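Local coordinates for hypothetical protein DR_0824 (Deinococcus radiodurans, PDB 2IMR) that deaminates aminodeoxyfutalosine to futalosine, a step of menaquinone biosynthesis, with one zinc ion per subunit, at residues A[90-95]-A[408-414]; A[130-135]-A[157-162]; A[44-48]-A[384-389]; A[284-290]-A[311-317]. All coordinates share one frame; numbering follows the deposited sequence.

Interaction 1 (A[90-95]-A[408-414]); sequences VIAPPP and WQEGFRW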
loop_
_atom_site.group_PDB
_atom_site.type_symbol
_atom_site.label_atom_id
_atom_site.label_comp_id
_atom_site.label_asym_id
_atom_site.label_seq_id
_atom_site.Cartn_x
_atom_site.Cartn_y
_atom_site.Cartn_z
ATOM N N VAL A 90 15.329 12.735 -7.568
ATOM C CA VAL A 90 14.179 12.331 -8.348
ATOM C C VAL A 90 13.285 13.416 -8.923
ATOM O O VAL A 90 12.945 14.396 -8.254
ATOM C CB VAL A 90 13.270 11.390 -7.509
ATOM C CG1 VAL A 90 12.055 10.967 -8.320
ATOM C CG2 VAL A 90 14.072 10.177 -7.037
ATOM N N ILE A 91 12.912 13.221 -10.181
ATOM C CA ILE A 91 11.980 14.105 -10.858
ATOM C C ILE A 91 10.899 13.161 -11.354
ATOM O O ILE A 91 11.167 12.283 -12.182
ATOM C CB ILE A 91 12.600 14.837 -12.064
ATOM C CG1 ILE A 91 13.622 15.868 -11.580
ATOM C CG2 ILE A 91 11.500 15.523 -12.854
ATOM C CD1 ILE A 91 14.270 16.670 -12.693
ATOM N N ALA A 92 9.687 13.325 -10.832
ATOM C CA ALA A 92 8.569 12.469 -11.209
ATOM C C ALA A 92 7.273 12.974 -10.598
ATOM O O ALA A 92 7.288 13.798 -9.682
ATOM C CB ALA A 92 8.835 11.029 -10.744
ATOM N N PRO A 93 6.126 12.491 -11.102
ATOM C CA PRO A 93 4.849 12.935 -10.549
ATOM C C PRO A 93 4.836 12.587 -9.063
ATOM O O PRO A 93 5.618 11.742 -8.620
ATOM C CB PRO A 93 3.831 12.114 -11.339
ATOM C CG PRO A 93 4.511 11.928 -12.666
ATOM C CD PRO A 93 5.922 11.598 -12.258
ATOM N N PRO A 94 3.970 13.243 -8.271
ATOM C CA PRO A 94 3.930 12.926 -6.841
ATOM C C PRO A 94 3.597 11.447 -6.661
ATOM O O PRO A 94 2.711 10.919 -7.334
ATOM C CB PRO A 94 2.835 13.849 -6.311
ATOM C CG PRO A 94 1.954 14.064 -7.509
ATOM C CD PRO A 94 2.954 14.250 -8.614
ATOM N N PRO A 95 4.303 10.762 -5.752
ATOM C CA PRO A 95 4.052 9.336 -5.524
ATOM C C PRO A 95 2.721 9.013 -4.864
ATOM O O PRO A 95 2.135 9.832 -4.157
ATOM C CB PRO A 95 5.237 8.918 -4.665
ATOM C CG PRO A 95 5.462 10.141 -3.820
ATOM C CD PRO A 95 5.346 11.265 -4.836
ATOM N N TRP A 408 5.332 22.728 -16.407
ATOM C CA TRP A 408 6.331 22.230 -15.465
ATOM C C TRP A 408 5.867 22.595 -14.059
ATOM O O TRP A 408 5.625 23.765 -13.768
ATOM C CB TRP A 408 7.703 22.860 -15.732
ATOM C CG TRP A 408 8.698 22.602 -14.625
ATOM C CD1 TRP A 408 9.233 23.526 -13.770
ATOM C CD2 TRP A 408 9.244 21.334 -14.234
ATOM N NE1 TRP A 408 10.079 22.912 -12.874
ATOM C CE2 TRP A 408 10.104 21.567 -13.137
ATOM C CE3 TRP A 408 9.092 20.023 -14.704
ATOM C CZ2 TRP A 408 10.807 20.539 -12.500
ATOM C CZ3 TRP A 408 9.792 18.999 -14.072
ATOM C CH2 TRP A 408 10.639 19.265 -12.981
ATOM N N GLN A 409 5.741 21.594 -13.194
ATOM C CA GLN A 409 5.299 21.831 -11.824
ATOM C C GLN A 409 6.392 21.523 -10.812
ATOM O O GLN A 409 7.106 20.528 -10.933
ATOM C CB GLN A 409 4.065 20.982 -11.508
ATOM C CG GLN A 409 2.837 21.328 -12.335
ATOM C CD GLN A 409 1.606 20.557 -11.898
ATOM O OE1 GLN A 409 0.513 20.753 -12.433
ATOM N NE2 GLN A 409 1.777 19.673 -10.917
ATOM N N GLU A 410 6.517 22.383 -9.809
ATOM C CA GLU A 410 7.522 22.193 -8.776
ATOM C C GLU A 410 7.265 20.872 -8.057
ATOM O O GLU A 410 8.166 20.291 -7.461
ATOM C CB GLU A 410 7.480 23.353 -7.779
ATOM C CG GLU A 410 8.669 23.378 -6.837
ATOM C CD GLU A 410 8.758 24.663 -6.037
ATOM O OE1 GLU A 410 8.451 24.638 -4.824
ATOM O OE2 GLU A 410 9.135 25.696 -6.629
ATOM N N GLY A 411 6.023 20.400 -8.124
ATOM C CA GLY A 411 5.672 19.144 -7.483
ATOM C C GLY A 411 6.391 17.942 -8.074
ATOM O O GLY A 411 6.437 16.877 -7.454
ATOM N N PHE A 412 6.955 18.104 -9.271
ATOM C CA PHE A 412 7.671 17.018 -9.944
ATOM C C PHE A 412 9.099 16.901 -9.439
ATOM O O PHE A 412 9.768 15.894 -9.657
ATOM C CB PHE A 412 7.709 17.263 -11.456
ATOM C CG PHE A 412 6.357 17.285 -12.105
ATOM C CD1 PHE A 412 6.166 17.956 -13.309
ATOM C CD2 PHE A 412 5.282 16.620 -11.529
ATOM C CE1 PHE A 412 4.918 17.967 -13.931
ATOM C CE2 PHE A 412 4.032 16.622 -12.141
ATOM C CZ PHE A 412 3.849 17.298 -13.345
ATOM N N ARG A 413 9.569 17.950 -8.778
ATOM C CA ARG A 413 10.924 17.977 -8.253
ATOM C C ARG A 413 10.861 17.575 -6.770
ATOM O O ARG A 413 10.682 18.415 -5.890
ATOM C CB ARG A 413 11.478 19.393 -8.434
ATOM C CG ARG A 413 12.958 19.546 -8.233
ATOM C CD ARG A 413 13.434 20.871 -8.859
ATOM N NE ARG A 413 14.785 21.195 -8.429
ATOM C CZ ARG A 413 15.504 22.207 -8.900
ATOM N NH1 ARG A 413 15.003 23.012 -9.834
ATOM N NH2 ARG A 413 16.725 22.412 -8.429
ATOM N N TRP A 414 11.019 16.280 -6.507
ATOM C CA TRP A 414 10.934 15.752 -5.148
ATOM C C TRP A 414 11.812 16.406 -4.082
ATOM O O TRP A 414 11.421 16.464 -2.915
ATOM C CB TRP A 414 11.196 14.244 -5.166
ATOM C CG TRP A 414 10.107 13.448 -5.830
ATOM C CD1 TRP A 414 9.142 13.916 -6.677
ATOM C CD2 TRP A 414 9.900 12.032 -5.730
ATOM N NE1 TRP A 414 8.348 12.882 -7.111
ATOM C CE2 TRP A 414 8.790 11.714 -6.546
ATOM C CE3 TRP A 414 10.545 11.003 -5.032
ATOM C CZ2 TRP A 414 8.310 10.404 -6.684
ATOM C CZ3 TRP A 414 10.066 9.693 -5.170
ATOM C CH2 TRP A 414 8.959 9.412 -5.990
#
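Trp414 packs its indole between Val90 and Pro95, and its side chain can be followed outward from the backbone. CB lies beside Val90 O, the same oxygen that accepts the backbone N-H of Trp414. With CG anti to the carbonyl carbon (chi1 -69°), the ring then swings over the 90-95 segment. CD2 and CE3 lie under the valine, whose CG1 stands 3.6 Å from the centroid of the six-membered ring of Trp414, only 15° off the normal, a CH-pi contact. On the opposite side of the ring Pro95 CD, near the rim, meets CZ2 of Trp414 at 3.6 Å. At the edge NE1 donates to Ala92 O at 2.9 Å, approaching from above that carbonyl plane, and more weakly to Pro93 O at 3.3 Å. An indole suits this place because it offers two broad apolar faces and an N-H that can serve the carbonyls of Ala92 and Pro93 in a proline-rich run that has few N-H groups of its own. Alongside, Ala92 N donates to Phe412 O at 2.8 Å, in the carbonyl plane and on a lone pair, while Ile91 CG2 touches the edge of the Trp408 ring through CH2 at 3.8 Å. Backbone bonds on both sides of Ile91 and Arg413 make them an antiparallel non-hydrogen-bonded pair, by which the C-terminal segment joins strand 90-91 where the small beta domain leads into the amidohydrolase barrel.

Interaction 2 (A[130-135]-A[157-162]); sequences GVAAAQ and EVMDAL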
loop_
_atom_site.group_PDB
_atom_site.type_symbol
_atom_site.label_atom_id
_atom_site.label_comp_id
_atom_site.label_asym_id
_atom_site.label_seq_id
_atom_site.Cartn_x
_atom_site.Cartn_y
_atom_site.Cartn_z
ATOM N N GLY A 130 -10.918 8.093 14.993
ATOM C CA GLY A 130 -11.928 9.060 14.604
ATOM C C GLY A 130 -11.725 10.020 13.450
ATOM O O GLY A 130 -10.651 10.120 12.851
ATOM N N VAL A 131 -12.802 10.752 13.177
ATOM C CA VAL A 131 -12.888 11.720 12.096
ATOM C C VAL A 131 -11.864 12.854 12.094
ATOM O O VAL A 131 -11.221 13.110 11.075
ATOM C CB VAL A 131 -14.306 12.335 12.059
ATOM C CG1 VAL A 131 -14.411 13.339 10.930
ATOM C CG2 VAL A 131 -15.342 11.230 11.895
ATOM N N ALA A 132 -11.720 13.539 13.224
ATOM C CA ALA A 132 -10.776 14.651 13.322
ATOM C C ALA A 132 -9.366 14.244 12.905
ATOM O O ALA A 132 -8.747 14.896 12.066
ATOM C CB ALA A 132 -10.758 15.195 14.744
ATOM N N ALA A 133 -8.864 13.165 13.493
ATOM C CA ALA A 133 -7.527 12.677 13.180
ATOM C C ALA A 133 -7.410 12.231 11.723
ATOM O O ALA A 133 -6.370 12.409 11.096
ATOM C CB ALA A 133 -7.166 11.528 14.110
ATOM N N ALA A 134 -8.477 11.644 11.191
ATOM C CA ALA A 134 -8.476 11.182 9.804
ATOM C C ALA A 134 -8.418 12.367 8.843
ATOM O O ALA A 134 -7.671 12.349 7.862
ATOM C CB ALA A 134 -9.722 10.344 9.530
ATOM N N GLN A 135 -9.214 13.394 9.128
ATOM C CA GLN A 135 -9.253 14.588 8.292
ATOM C C GLN A 135 -7.889 15.260 8.264
ATOM O O GLN A 135 -7.462 15.768 7.231
ATOM C CB GLN A 135 -10.304 15.574 8.817
ATOM C CG GLN A 135 -11.737 15.069 8.723
ATOM C CD GLN A 135 -12.326 15.190 7.326
ATOM O OE1 GLN A 135 -11.663 14.910 6.329
ATOM N NE2 GLN A 135 -13.592 15.593 7.251
ATOM N N GLU A 157 -17.997 6.361 10.360
ATOM C CA GLU A 157 -18.090 7.817 10.309
ATOM C C GLU A 157 -16.887 8.431 9.604
ATOM O O GLU A 157 -16.983 9.512 9.026
ATOM C CB GLU A 157 -18.247 8.396 11.719
ATOM C CG GLU A 157 -19.681 8.328 12.222
ATOM C CD GLU A 157 -19.885 9.022 13.556
ATOM O OE1 GLU A 157 -19.375 10.150 13.731
ATOM O OE2 GLU A 157 -20.570 8.441 14.421
ATOM N N VAL A 158 -15.749 7.745 9.661
ATOM C CA VAL A 158 -14.557 8.228 8.984
ATOM C C VAL A 158 -14.777 8.043 7.488
ATOM O O VAL A 158 -14.456 8.931 6.698
ATOM C CB VAL A 158 -13.297 7.462 9.448
ATOM C CG1 VAL A 158 -12.140 7.684 8.473
ATOM C CG2 VAL A 158 -12.911 7.937 10.836
ATOM N N MET A 159 -15.346 6.903 7.098
ATOM C CA MET A 159 -15.615 6.666 5.682
ATOM C C MET A 159 -16.553 7.759 5.172
ATOM O O MET A 159 -16.353 8.297 4.080
ATOM C CB MET A 159 -16.262 5.294 5.457
ATOM C CG MET A 159 -16.525 4.985 3.979
ATOM S SD MET A 159 -15.015 4.786 2.988
ATOM C CE MET A 159 -14.680 3.010 3.228
ATOM N N ASP A 160 -17.580 8.084 5.954
ATOM C CA ASP A 160 -18.520 9.128 5.553
ATOM C C ASP A 160 -17.771 10.426 5.251
ATOM O O ASP A 160 -18.007 11.072 4.228
ATOM C CB ASP A 160 -19.554 9.408 6.654
ATOM C CG ASP A 160 -20.538 8.263 6.856
ATOM O OD1 ASP A 160 -20.824 7.534 5.883
ATOM O OD2 ASP A 160 -21.040 8.110 7.987
ATOM N N ALA A 161 -16.863 10.798 6.146
ATOM C CA ALA A 161 -16.091 12.027 5.991
ATOM C C ALA A 161 -15.101 12.005 4.829
ATOM O O ALA A 161 -15.055 12.942 4.031
ATOM C CB ALA A 161 -15.351 12.335 7.287
ATOM N N LEU A 162 -14.303 10.946 4.733
ATOM C CA LEU A 162 -13.304 10.861 3.669
ATOM C C LEU A 162 -13.911 10.740 2.280
ATOM O O LEU A 162 -13.395 11.295 1.306
ATOM C CB LEU A 162 -12.360 9.686 3.929
ATOM C CG LEU A 162 -11.589 9.769 5.253
ATOM C CD1 LEU A 162 -10.639 8.586 5.370
ATOM C CD2 LEU A 162 -10.810 11.078 5.313
HETATM O O HOH W 1 -15.446 15.484 4.519
#
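The helical segments 130-135 and 157-162 run in roughly the same direction, their axes 39° apart and 9.0 Å from each other at closest approach. They belong to helices 130-143 and 156-163, which flank strand 149-153 in the chain, so the pair is part of the beta/alpha architecture of the amidohydrolase TIM barrel, packed outside its parallel strands. The backbones come nearest at Val131 and Val158, whose CA atoms are 5.0 Å apart. Val158 CG2 rests against the backbone just before, 3.5 Å from Gly130 C. Glycine suits that position at the start of the helix because its phi is positive, and a CB there would collide with the preceding carbonyl oxygen. Val131 spreads its two branches over one turn of the other helix. CG1, anti to the backbone N (chi1 -180°), reaches Ala161 CB at 3.9 Å, whereas CG2 lies over the backbone of Glu157. Deeper in, Ala134 CB meets Val158 CG1 at 3.7 Å, methyl against methyl, and Leu162 CD2 lies at the margin of the same alanine. Small and beta-branched residues suit this seam because they fill it without long, flexible chains. On the inner side Val158 also packs on Val153 and Leu162 on Leu172, tying the helix to the barrel strands. Gln135 bends at chi2 (-79°), which carries its amide across to Ala161. Its OE1 accepts from Arg165 NH1, leaving the amide nitrogen to lie 3.7 Å from Ala161 CB. A water donates to Ala161 O at 2.6 Å and accepts a weak bond from Gln135 NE2 at 3.3 Å.

Interaction 3 (A[44-48]-A[384-389]); sequences DVLYT and VRAAVK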
loop_
_atom_site.group_PDB
_atom_site.type_symbol
_atom_site.label_atom_id
_atom_site.label_comp_id
_atom_site.label_asym_id
_atom_site.label_seq_id
_atom_site.Cartn_x
_atom_site.Cartn_y
_atom_site.Cartn_z
ATOM N N ASP A 44 18.860 12.083 -10.787
ATOM C CA ASP A 44 19.414 10.738 -10.793
ATOM C C ASP A 44 18.422 9.770 -11.401
ATOM O O ASP A 44 18.804 8.838 -12.108
ATOM C CB ASP A 44 19.782 10.304 -9.374
ATOM C CG ASP A 44 20.843 11.192 -8.757
ATOM O OD1 ASP A 44 21.804 11.547 -9.471
ATOM O OD2 ASP A 44 20.726 11.529 -7.562
ATOM N N VAL A 45 17.144 9.991 -11.123
ATOM C CA VAL A 45 16.093 9.143 -11.658
ATOM C C VAL A 45 14.909 9.980 -12.110
ATOM O O VAL A 45 14.356 10.773 -11.342
ATOM C CB VAL A 45 15.592 8.116 -10.616
ATOM C CG1 VAL A 45 14.412 7.344 -11.181
ATOM C CG2 VAL A 45 16.713 7.167 -10.243
ATOM N N LEU A 46 14.524 9.792 -13.366
ATOM C CA LEU A 46 13.405 10.508 -13.948
ATOM C C LEU A 46 12.277 9.562 -14.332
ATOM O O LEU A 46 12.517 8.510 -14.920
ATOM C CB LEU A 46 13.860 11.257 -15.202
ATOM C CG LEU A 46 12.740 11.646 -16.171
ATOM C CD1 LEU A 46 11.955 12.814 -15.607
ATOM C CD2 LEU A 46 13.334 12.012 -17.526
ATOM N N TYR A 47 11.048 9.930 -13.991
ATOM C CA TYR A 47 9.899 9.125 -14.376
ATOM C C TYR A 47 8.865 10.061 -14.988
ATOM O O TYR A 47 8.364 10.967 -14.324
ATOM C CB TYR A 47 9.285 8.386 -13.185
ATOM C CG TYR A 47 8.161 7.475 -13.628
ATOM C CD1 TYR A 47 8.416 6.392 -14.471
ATOM C CD2 TYR A 47 6.838 7.742 -13.283
ATOM C CE1 TYR A 47 7.379 5.602 -14.967
ATOM C CE2 TYR A 47 5.793 6.958 -13.775
ATOM C CZ TYR A 47 6.074 5.891 -14.619
ATOM O OH TYR A 47 5.051 5.123 -15.128
ATOM N N THR A 48 8.553 9.832 -16.262
ATOM C CA THR A 48 7.601 10.664 -16.993
ATOM C C THR A 48 6.156 10.206 -16.853
ATOM O O THR A 48 5.886 9.061 -16.485
ATOM C CB THR A 48 7.963 10.703 -18.486
ATOM O OG1 THR A 48 7.939 9.373 -19.017
ATOM C CG2 THR A 48 9.355 11.276 -18.676
ATOM N N VAL A 384 11.207 4.074 -8.131
ATOM C CA VAL A 384 10.427 5.244 -8.502
ATOM C C VAL A 384 9.188 4.868 -9.305
ATOM O O VAL A 384 8.097 5.374 -9.044
ATOM C CB VAL A 384 11.301 6.251 -9.282
ATOM C CG1 VAL A 384 10.468 7.430 -9.753
ATOM C CG2 VAL A 384 12.426 6.732 -8.381
ATOM N N ARG A 385 9.342 3.969 -10.272
ATOM C CA ARG A 385 8.195 3.545 -11.065
ATOM C C ARG A 385 7.135 2.937 -10.148
ATOM O O ARG A 385 5.941 3.174 -10.315
ATOM C CB ARG A 385 8.614 2.514 -12.116
ATOM C CG ARG A 385 7.430 1.905 -12.840
ATOM C CD ARG A 385 7.788 0.603 -13.533
ATOM N NE ARG A 385 6.596 -0.217 -13.723
ATOM C CZ ARG A 385 5.529 0.166 -14.417
ATOM N NH1 ARG A 385 5.506 1.359 -14.997
ATOM N NH2 ARG A 385 4.475 -0.636 -14.515
ATOM N N ALA A 386 7.575 2.147 -9.176
ATOM C CA ALA A 386 6.652 1.519 -8.239
ATOM C C ALA A 386 5.899 2.571 -7.429
ATOM O O ALA A 386 4.681 2.494 -7.270
ATOM C CB ALA A 386 7.414 0.587 -7.299
ATOM N N ALA A 387 6.633 3.555 -6.920
ATOM C CA ALA A 387 6.031 4.607 -6.110
ATOM C C ALA A 387 4.933 5.351 -6.850
ATOM O O ALA A 387 3.893 5.679 -6.275
ATOM C CB ALA A 387 7.104 5.594 -5.648
ATOM N N VAL A 388 5.159 5.609 -8.133
ATOM C CA VAL A 388 4.196 6.346 -8.934
ATOM C C VAL A 388 3.215 5.481 -9.726
ATOM O O VAL A 388 2.013 5.488 -9.450
ATOM C CB VAL A 388 4.920 7.299 -9.910
ATOM C CG1 VAL A 388 3.903 8.077 -10.733
ATOM C CG2 VAL A 388 5.816 8.250 -9.130
ATOM N N LYS A 389 3.721 4.742 -10.710
ATOM C CA LYS A 389 2.854 3.910 -11.539
ATOM C C LYS A 389 2.298 2.700 -10.801
ATOM O O LYS A 389 1.115 2.390 -10.915
ATOM C CB LYS A 389 3.593 3.444 -12.795
ATOM C CG LYS A 389 2.710 2.652 -13.763
ATOM C CD LYS A 389 1.516 3.480 -14.231
ATOM C CE LYS A 389 0.636 2.696 -15.195
ATOM N NZ LYS A 389 -0.491 3.516 -15.732
#
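Strand 45-47 runs alongside helix segment 384-389 at 30°, with 9.2 Å between the axes, a spacing filled mainly by side chains, with no hydrogen bond between the two segments. Val45 and Val384 lie side by side, pointing opposite ways, and Val45 CG1 and Val384 CG2 press to 3.5 Å, closer than methyl groups normally pack. The other branch of Val384, CG1, meets Tyr47 CB at 3.8 Å. From there the tyrosine reaches along the helix: CG is anti to the backbone N (chi1 -176°), which sends the ring out from the strand. One face of the ring lies against Arg385 CA, while Val388 CG1 approaches Tyr47 CE2 obliquely at 3.8 Å. The contact thus joins the small beta domain that accompanies the barrel in many amidohydrolases to helix 380-395 of the catalytic domain. Short, stiff valines suit the space between strand and helix; tyrosine suits a buried place where a long flat ring must reach along about one turn, from Val384 to Lys389, its hydroxyl ending beside the partly exposed Arg385 and Lys389. That hydroxyl, Tyr47 OH, lies 3.2 Å from Lys389 CB, against the aliphatic root of the lysine. Beyond it the chain of Lys389 bends at chi2 (59°) and leads its ammonium away, toward a weak bond with Gln392. The guanidinium of Arg385 passes obliquely by, its NH1 3.8 Å from Tyr47 OH.

Interaction 4 (A[284-290]-A[311-317]); sequences TPVRYLD and DIARVAR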
loop_
_atom_site.group_PDB
_atom_site.type_symbol
_atom_site.label_atom_id
_atom_site.label_comp_id
_atom_site.label_asym_id
_atom_site.label_seq_id
_atom_site.Cartn_x
_atom_site.Cartn_y
_atom_site.Cartn_z
ATOM N N THR A 284 0.973 -22.218 4.187
ATOM C CA THR A 284 1.408 -20.839 4.383
ATOM C C THR A 284 0.156 -19.996 4.202
ATOM O O THR A 284 -0.808 -20.423 3.557
ATOM C CB THR A 284 2.424 -20.359 3.329
ATOM O OG1 THR A 284 1.739 -20.114 2.098
ATOM C CG2 THR A 284 3.527 -21.392 3.119
ATOM N N PRO A 285 0.146 -18.781 4.763
ATOM C CA PRO A 285 -1.056 -17.966 4.584
ATOM C C PRO A 285 -1.381 -17.728 3.107
ATOM O O PRO A 285 -2.547 -17.621 2.733
ATOM C CB PRO A 285 -0.718 -16.674 5.338
ATOM C CG PRO A 285 0.797 -16.636 5.310
ATOM C CD PRO A 285 1.160 -18.077 5.562
ATOM N N VAL A 286 -0.354 -17.646 2.267
ATOM C CA VAL A 286 -0.586 -17.421 0.844
ATOM C C VAL A 286 -1.207 -18.653 0.188
ATOM O O VAL A 286 -2.161 -18.538 -0.588
ATOM C CB VAL A 286 0.725 -17.048 0.121
ATOM C CG1 VAL A 286 0.456 -16.807 -1.358
ATOM C CG2 VAL A 286 1.322 -15.785 0.763
ATOM N N ARG A 287 -0.674 -19.829 0.494
ATOM C CA ARG A 287 -1.220 -21.056 -0.079
ATOM C C ARG A 287 -2.661 -21.203 0.401
ATOM O O ARG A 287 -3.543 -21.595 -0.357
ATOM C CB ARG A 287 -0.401 -22.271 0.350
ATOM C CG ARG A 287 -0.855 -23.550 -0.327
ATOM C CD ARG A 287 -0.143 -24.776 0.215
ATOM N NE ARG A 287 -0.850 -25.983 -0.200
ATOM C CZ ARG A 287 -0.911 -27.102 0.513
ATOM N NH1 ARG A 287 -0.299 -27.183 1.687
ATOM N NH2 ARG A 287 -1.609 -28.136 0.059
ATOM N N TYR A 288 -2.891 -20.879 1.667
ATOM C CA TYR A 288 -4.230 -20.934 2.239
ATOM C C TYR A 288 -5.213 -20.117 1.396
ATOM O O TYR A 288 -6.256 -20.620 0.982
ATOM C CB TYR A 288 -4.204 -20.393 3.672
ATOM C CG TYR A 288 -5.551 -19.941 4.188
ATOM C CD1 TYR A 288 -6.617 -20.835 4.293
ATOM C CD2 TYR A 288 -5.760 -18.610 4.568
ATOM C CE1 TYR A 288 -7.861 -20.418 4.762
ATOM C CE2 TYR A 288 -6.996 -18.182 5.037
ATOM C CZ TYR A 288 -8.043 -19.091 5.131
ATOM O OH TYR A 288 -9.269 -18.674 5.593
ATOM N N LEU A 289 -4.883 -18.852 1.142
ATOM C CA LEU A 289 -5.760 -17.987 0.350
ATOM C C LEU A 289 -5.920 -18.472 -1.083
ATOM O O LEU A 289 -6.997 -18.381 -1.669
ATOM C CB LEU A 289 -5.221 -16.555 0.324
ATOM C CG LEU A 289 -5.257 -15.790 1.646
ATOM C CD1 LEU A 289 -4.571 -14.430 1.470
ATOM C CD2 LEU A 289 -6.704 -15.621 2.086
ATOM N N ASP A 290 -4.833 -18.977 -1.651
ATOM C CA ASP A 290 -4.861 -19.456 -3.022
ATOM C C ASP A 290 -5.807 -20.649 -3.161
ATOM O O ASP A 290 -6.655 -20.675 -4.056
ATOM C CB ASP A 290 -3.446 -19.836 -3.463
ATOM C CG ASP A 290 -3.343 -20.063 -4.961
ATOM O OD1 ASP A 290 -4.006 -19.327 -5.729
ATOM O OD2 ASP A 290 -2.587 -20.966 -5.372
ATOM N N ASP A 311 5.039 -19.427 -2.665
ATOM C CA ASP A 311 4.023 -18.400 -2.429
ATOM C C ASP A 311 4.127 -17.354 -3.541
ATOM O O ASP A 311 3.125 -16.945 -4.115
ATOM C CB ASP A 311 4.219 -17.693 -1.077
ATOM C CG ASP A 311 3.947 -18.594 0.118
ATOM O OD1 ASP A 311 3.154 -19.556 -0.002
ATOM O OD2 ASP A 311 4.521 -18.318 1.194
ATOM N N ILE A 312 5.350 -16.923 -3.837
ATOM C CA ILE A 312 5.570 -15.921 -4.874
ATOM C C ILE A 312 5.029 -16.391 -6.223
ATOM O O ILE A 312 4.409 -15.619 -6.949
ATOM C CB ILE A 312 7.075 -15.570 -4.985
ATOM C CG1 ILE A 312 7.526 -14.888 -3.689
ATOM C CG2 ILE A 312 7.322 -14.642 -6.178
ATOM C CD1 ILE A 312 9.018 -14.681 -3.574
ATOM N N ALA A 313 5.241 -17.666 -6.542
ATOM C CA ALA A 313 4.751 -18.229 -7.798
ATOM C C ALA A 313 3.223 -18.187 -7.842
ATOM O O ALA A 313 2.631 -17.883 -8.878
ATOM C CB ALA A 313 5.248 -19.670 -7.957
ATOM N N ARG A 314 2.581 -18.478 -6.711
ATOM C CA ARG A 314 1.120 -18.457 -6.649
ATOM C C ARG A 314 0.588 -17.040 -6.863
ATOM O O ARG A 314 -0.421 -16.837 -7.543
ATOM C CB ARG A 314 0.633 -18.996 -5.294
ATOM C CG ARG A 314 0.937 -20.470 -5.056
ATOM C CD ARG A 314 0.533 -20.899 -3.648
ATOM N NE ARG A 314 0.764 -22.324 -3.402
ATOM C CZ ARG A 314 -0.053 -23.302 -3.790
ATOM N NH1 ARG A 314 -1.168 -23.026 -4.449
ATOM N NH2 ARG A 314 0.247 -24.561 -3.511
ATOM N N VAL A 315 1.269 -16.061 -6.277
ATOM C CA VAL A 315 0.873 -14.662 -6.411
ATOM C C VAL A 315 1.001 -14.205 -7.861
ATOM O O VAL A 315 0.116 -13.534 -8.397
ATOM C CB VAL A 315 1.752 -13.756 -5.505
ATOM C CG1 VAL A 315 1.483 -12.286 -5.799
ATOM C CG2 VAL A 315 1.466 -14.069 -4.049
ATOM N N ALA A 316 2.109 -14.573 -8.490
ATOM C CA ALA A 316 2.361 -14.212 -9.879
ATOM C C ALA A 316 1.301 -14.810 -10.805
ATOM O O ALA A 316 0.786 -14.133 -11.695
ATOM C CB ALA A 316 3.748 -14.687 -10.290
ATOM N N ARG A 317 0.976 -16.078 -10.585
ATOM C CA ARG A 317 -0.024 -16.777 -11.392
ATOM C C ARG A 317 -1.394 -16.117 -11.305
ATOM O O ARG A 317 -2.104 -15.992 -12.309
ATOM C CB ARG A 317 -0.134 -18.237 -10.934
ATOM C CG ARG A 317 -1.279 -19.011 -11.578
ATOM C CD ARG A 317 -1.252 -20.483 -11.188
ATOM N NE ARG A 317 -1.362 -20.693 -9.746
ATOM C CZ ARG A 317 -1.408 -21.893 -9.177
ATOM N NH1 ARG A 317 -1.353 -22.983 -9.933
ATOM N NH2 ARG A 317 -1.505 -22.010 -7.859
HETATM O O HOH W 2 -2.438 -18.725 -8.010
#
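This is a polar helix-helix contact with a small apolar centre, between helices 285-292 and 309-318 on the outside of the barrel; the segment axes cross at 36°. At one end Thr284, the N-cap of its helix, links both segments. Its OG1 donates to Asp311 OD1 at 2.6 Å, on the syn side of the carboxylate, and accepts from Arg287 N at 2.9 Å along a nearly straight line (171°). Threonine suits the place because a single hydroxyl can cap the helix and tie down the neighbouring acid; Asp311 OD2 takes the backbone N-H of Thr308. In the middle Val286 CG1 packs on Val315 CG2 at 4.0 Å, and Val286 also touches Val241 of a barrel strand. The far end is a salt-bridge network. Asp290 OD2 receives Arg314 NH1 at 2.7 Å through its anti lone pair, within the guanidinium plane, and Arg317 NH2 more weakly at 2.9 Å. A water bound to Asp290 OD1, Arg314 O and Arg317 NE braces the group. Arg287 CG lies over one face of the Arg314 guanidinium at 3.5 Å from NH2, and salt bridges from Arg287 to Glu291 and Asp282, and from Arg314 to Asp310, probably offset the closeness of the two cations. Helices before and after strand 300-303, packed side by side outside the strands, are characteristic of the amidohydrolase TIM barrel.

How the interactions relate
Interactions 1 and 3 form one region: their centres are 10 Å apart, and strands 90-91 and 45-47 are neighbours in a single small sheet, bonded backbone to backbone between Ile91 and both Val45 and Tyr47. Their segments alternate along the chain, so the N-terminal part, helix 380-395 and the C-terminal segment come together where the beta domain meets the barrel. Interactions 2 and 4 fall within the long stretch of chain between those ends, in series, each joining two helices that flank a barrel strand in sequence. Their centres lie 34 Å apart on opposite sides of the chain's centre. Segments far apart in sequence thus meet at the domain junction, while local pairs build the outer layer around the zinc-bearing barrel.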